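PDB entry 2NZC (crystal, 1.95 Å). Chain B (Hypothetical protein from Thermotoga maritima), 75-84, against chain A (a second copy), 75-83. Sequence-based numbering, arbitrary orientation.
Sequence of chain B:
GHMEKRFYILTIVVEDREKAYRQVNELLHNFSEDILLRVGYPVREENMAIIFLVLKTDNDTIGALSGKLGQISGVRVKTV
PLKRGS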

# COMPACT_ATOMS: atom_id res chain seq x y z
N VAL B 75 15.74 8.46 11.41
CA VAL B 75 14.31 8.32 11.26
C VAL B 75 13.65 9.69 11.38
O VAL B 75 14.07 10.51 12.20
CB VAL B 75 13.74 7.31 12.30
CG1 VAL B 75 12.24 7.29 12.29
CG2 VAL B 75 14.33 5.92 12.05
N ARG B 76 12.65 9.94 10.53
CA ARG B 76 11.80 11.11 10.65
C ARG B 76 10.39 10.57 10.61
O ARG B 76 10.04 9.85 9.67
CB ARG B 76 12.01 12.08 9.49
CG ARG B 76 13.27 12.93 9.60
CD ARG B 76 13.76 13.38 8.22
NE ARG B 76 12.95 14.45 7.63
CZ ARG B 76 12.03 14.29 6.67
NH1 ARG B 76 11.79 13.08 6.18
NH2 ARG B 76 11.36 15.33 6.21
N VAL B 77 9.59 10.93 11.61
CA VAL B 77 8.21 10.43 11.71
C VAL B 77 7.20 11.59 11.84
O VAL B 77 7.51 12.62 12.47
CB VAL B 77 8.08 9.44 12.90
CG1 VAL B 77 8.55 10.08 14.20
CG2 VAL B 77 6.65 8.92 13.04
N LYS B 78 6.02 11.43 11.24
CA LYS B 78 4.91 12.38 11.44
C LYS B 78 3.70 11.54 11.81
O LYS B 78 3.45 10.53 11.14
CB LYS B 78 4.57 13.16 10.16
CG LYS B 78 5.62 14.17 9.70
CD LYS B 78 5.68 15.39 10.62
CE LYS B 78 6.76 16.37 10.22
NZ LYS B 78 6.76 17.58 11.09
N THR B 79 3.01 11.92 12.88
CA THR B 79 1.80 11.20 13.32
C THR B 79 0.62 12.18 13.22
O THR B 79 0.70 13.31 13.70
CB THR B 79 1.94 10.70 14.78
OG1 THR B 79 3.11 9.90 14.89
CG2 THR B 79 0.70 9.84 15.24
N VAL B 80 -0.47 11.72 12.60
CA VAL B 80 -1.66 12.52 12.31
C VAL B 80 -2.88 11.76 12.86
O VAL B 80 -3.04 10.57 12.53
CB VAL B 80 -1.85 12.58 10.74
CG1 VAL B 80 -3.05 13.41 10.35
CG2 VAL B 80 -0.61 13.15 10.06
N PRO B 81 -3.75 12.42 13.66
CA PRO B 81 -4.96 11.68 13.99
C PRO B 81 -5.94 11.67 12.82
O PRO B 81 -5.97 12.63 12.05
CB PRO B 81 -5.55 12.44 15.18
CG PRO B 81 -5.06 13.87 15.00
CD PRO B 81 -3.72 13.77 14.28
N LEU B 82 -6.72 10.60 12.66
CA LEU B 82 -7.75 10.56 11.62
C LEU B 82 -8.79 11.64 11.86
O LEU B 82 -9.24 12.30 10.92
CB LEU B 82 -8.43 9.20 11.62
CG LEU B 82 -9.49 8.97 10.56
CD1 LEU B 82 -8.83 8.86 9.18
CD2 LEU B 82 -10.30 7.72 10.89
N LYS B 83 -9.18 11.81 13.12
CA LYS B 83 -10.16 12.81 13.51
C LYS B 83 -9.47 13.89 14.34
O LYS B 83 -8.75 13.57 15.29
CB LYS B 83 -11.31 12.14 14.25
CG LYS B 83 -12.08 11.19 13.34
CD LYS B 83 -13.19 10.46 14.07
CE LYS B 83 -14.37 11.35 14.36
NZ LYS B 83 -15.35 10.59 15.20
N ARG B 84 -9.68 15.14 13.96
CA ARG B 84 -8.95 16.27 14.54
C ARG B 84 -9.22 16.48 16.01
O ARG B 84 -10.30 16.16 16.50
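Chain A, residues 75-83: VRVKTVPLK

How do the two backbones lie relative to one another? Residues 75-81 form an extended strand in each copy, and the strand of chain A runs antiparallel to that of chain B, with 179° between their N-to-C directions. The axes come no closer than 9.7 Å, too far apart for the backbones to pair as neighbours in one sheet, so the contact is made by side chains reaching across the gap. In the observed register, Lys B78 CA lies 8.3 Å from Val A80 CA, and Val B80 CA lies 8.6 Å from Lys A78 CA. Farther out, Arg B76 CA is 9.3 Å from Leu A82 CA, and Leu B82 CA is 9.4 Å from Arg A76 CA.

Which residues face the partner? The alternation of an extended strand turns Arg B76, Lys B78 and Val B80 toward chain A, and Arg A76, Lys A78 and Val A80 toward chain B, while Val B75, Val B77, Thr B79, Val A75, Val A77 and Thr A79 take no part in the contact. Beyond the strand the pattern lapses, and the CA-to-CB bonds of Leu B82 and Leu A82 point away.

What fills the middle of the gap? Val B80 packs against the aliphatic part of Lys A78, and Val A80 against that of Lys B78. Lys B78 CG approaches Val A80 CG2 at 4.1 Å, and Val B80 CG2 approaches Lys A78 CG at 4.2 Å. Both lysines have chi1 and chi2 in m, then extend with chi3 and chi4 in t, and in each it is CG that comes nearest the valine. These are van der Waals contacts, without polar pairing.

What holds the two ends? Arg A76 and Arg B76 each span the gap to backbone carbonyls just past Val B80 and Val A80 respectively. Arg A76 NH2 donates to Pro B81 O at 2.8 Å with a nearly straight angle of 162°, and its NH1 adds weak hydrogen bonds to Leu B82 O at 2.7 Å and Pro B81 O at 3.3 Å. Both oxygens lie at the guanidinium edge, near its plane, while Arg B84 N sits over one face, 4.1 Å from Arg A76 NH1.

How closely does the other end repeat this? Arg B76 shares the m, t, p sequence of Arg A76, but chi4 is -102° rather than -145°, so the guanidinium is turned differently. Arg B76 NH2 still donates to Pro A81 O at 3.1 Å, whereas Arg B76 NH1, 3.4 Å from Leu A82 O, has too poor an angle to bond.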

# COMPACT_ATOMS: atom_id res chain seq x y z
N VAL A 75 -11.36 17.90 3.44
CA VAL A 75 -10.07 17.28 3.08
C VAL A 75 -9.01 17.89 3.98
O VAL A 75 -8.99 19.12 4.19
CB VAL A 75 -9.70 17.49 1.58
CG1 VAL A 75 -8.30 16.97 1.25
CG2 VAL A 75 -10.73 16.83 0.69
N ARG A 76 -8.16 17.03 4.54
CA ARG A 76 -7.00 17.48 5.30
C ARG A 76 -5.81 16.85 4.60
O ARG A 76 -5.85 15.67 4.22
CB ARG A 76 -7.08 16.99 6.74
CG ARG A 76 -8.02 17.76 7.64
CD ARG A 76 -8.35 16.93 8.87
NE ARG A 76 -7.16 16.60 9.66
CZ ARG A 76 -7.00 15.45 10.31
NH1 ARG A 76 -7.95 14.52 10.25
NH2 ARG A 76 -5.90 15.24 11.02
N VAL A 77 -4.74 17.62 4.43
CA VAL A 77 -3.60 17.13 3.65
C VAL A 77 -2.32 17.51 4.38
O VAL A 77 -2.21 18.59 4.94
CB VAL A 77 -3.59 17.67 2.16
CG1 VAL A 77 -3.54 19.17 2.12
CG2 VAL A 77 -2.36 17.13 1.36
N LYS A 78 -1.36 16.60 4.41
CA LYS A 78 -0.07 16.87 5.02
C LYS A 78 0.97 16.50 3.96
O LYS A 78 0.84 15.46 3.35
CB LYS A 78 0.12 15.99 6.26
CG LYS A 78 -0.73 16.41 7.46
CD LYS A 78 -0.07 17.52 8.27
CE LYS A 78 -1.02 18.06 9.35
NZ LYS A 78 -0.26 18.85 10.33
N THR A 79 1.98 17.35 3.75
CA THR A 79 3.04 17.06 2.75
C THR A 79 4.39 16.96 3.46
O THR A 79 4.75 17.86 4.20
CB THR A 79 3.08 18.18 1.67
OG1 THR A 79 1.78 18.30 1.09
CG2 THR A 79 4.09 17.85 0.56
N VAL A 80 5.11 15.84 3.26
CA VAL A 80 6.42 15.61 3.90
C VAL A 80 7.43 15.43 2.78
O VAL A 80 7.32 14.44 2.04
CB VAL A 80 6.43 14.25 4.69
CG1 VAL A 80 7.75 14.08 5.50
CG2 VAL A 80 5.21 14.09 5.59
N PRO A 81 8.40 16.34 2.63
CA PRO A 81 9.41 16.03 1.62
C PRO A 81 10.27 14.87 2.08
O PRO A 81 10.53 14.69 3.27
CB PRO A 81 10.25 17.32 1.56
CG PRO A 81 10.09 17.93 2.86
CD PRO A 81 8.67 17.66 3.25
N LEU A 82 10.76 14.08 1.14
CA LEU A 82 11.56 12.93 1.55
C LEU A 82 12.89 13.38 2.13
O LEU A 82 13.32 12.88 3.18
CB LEU A 82 11.77 11.99 0.36
CG LEU A 82 12.54 10.71 0.66
CD1 LEU A 82 11.60 9.70 1.27
CD2 LEU A 82 13.19 10.14 -0.59
N LYS A 83 13.48 14.37 1.47
CA LYS A 83 14.88 14.78 1.60
C LYS A 83 15.82 13.58 1.53
O LYS A 83 16.89 13.64 0.90
CB LYS A 83 15.12 15.62 2.87
CG LYS A 83 14.16 16.80 3.03
CD LYS A 83 14.38 17.49 4.37
CE LYS A 83 15.79 18.08 4.52
NZ LYS A 83 16.27 18.77 3.29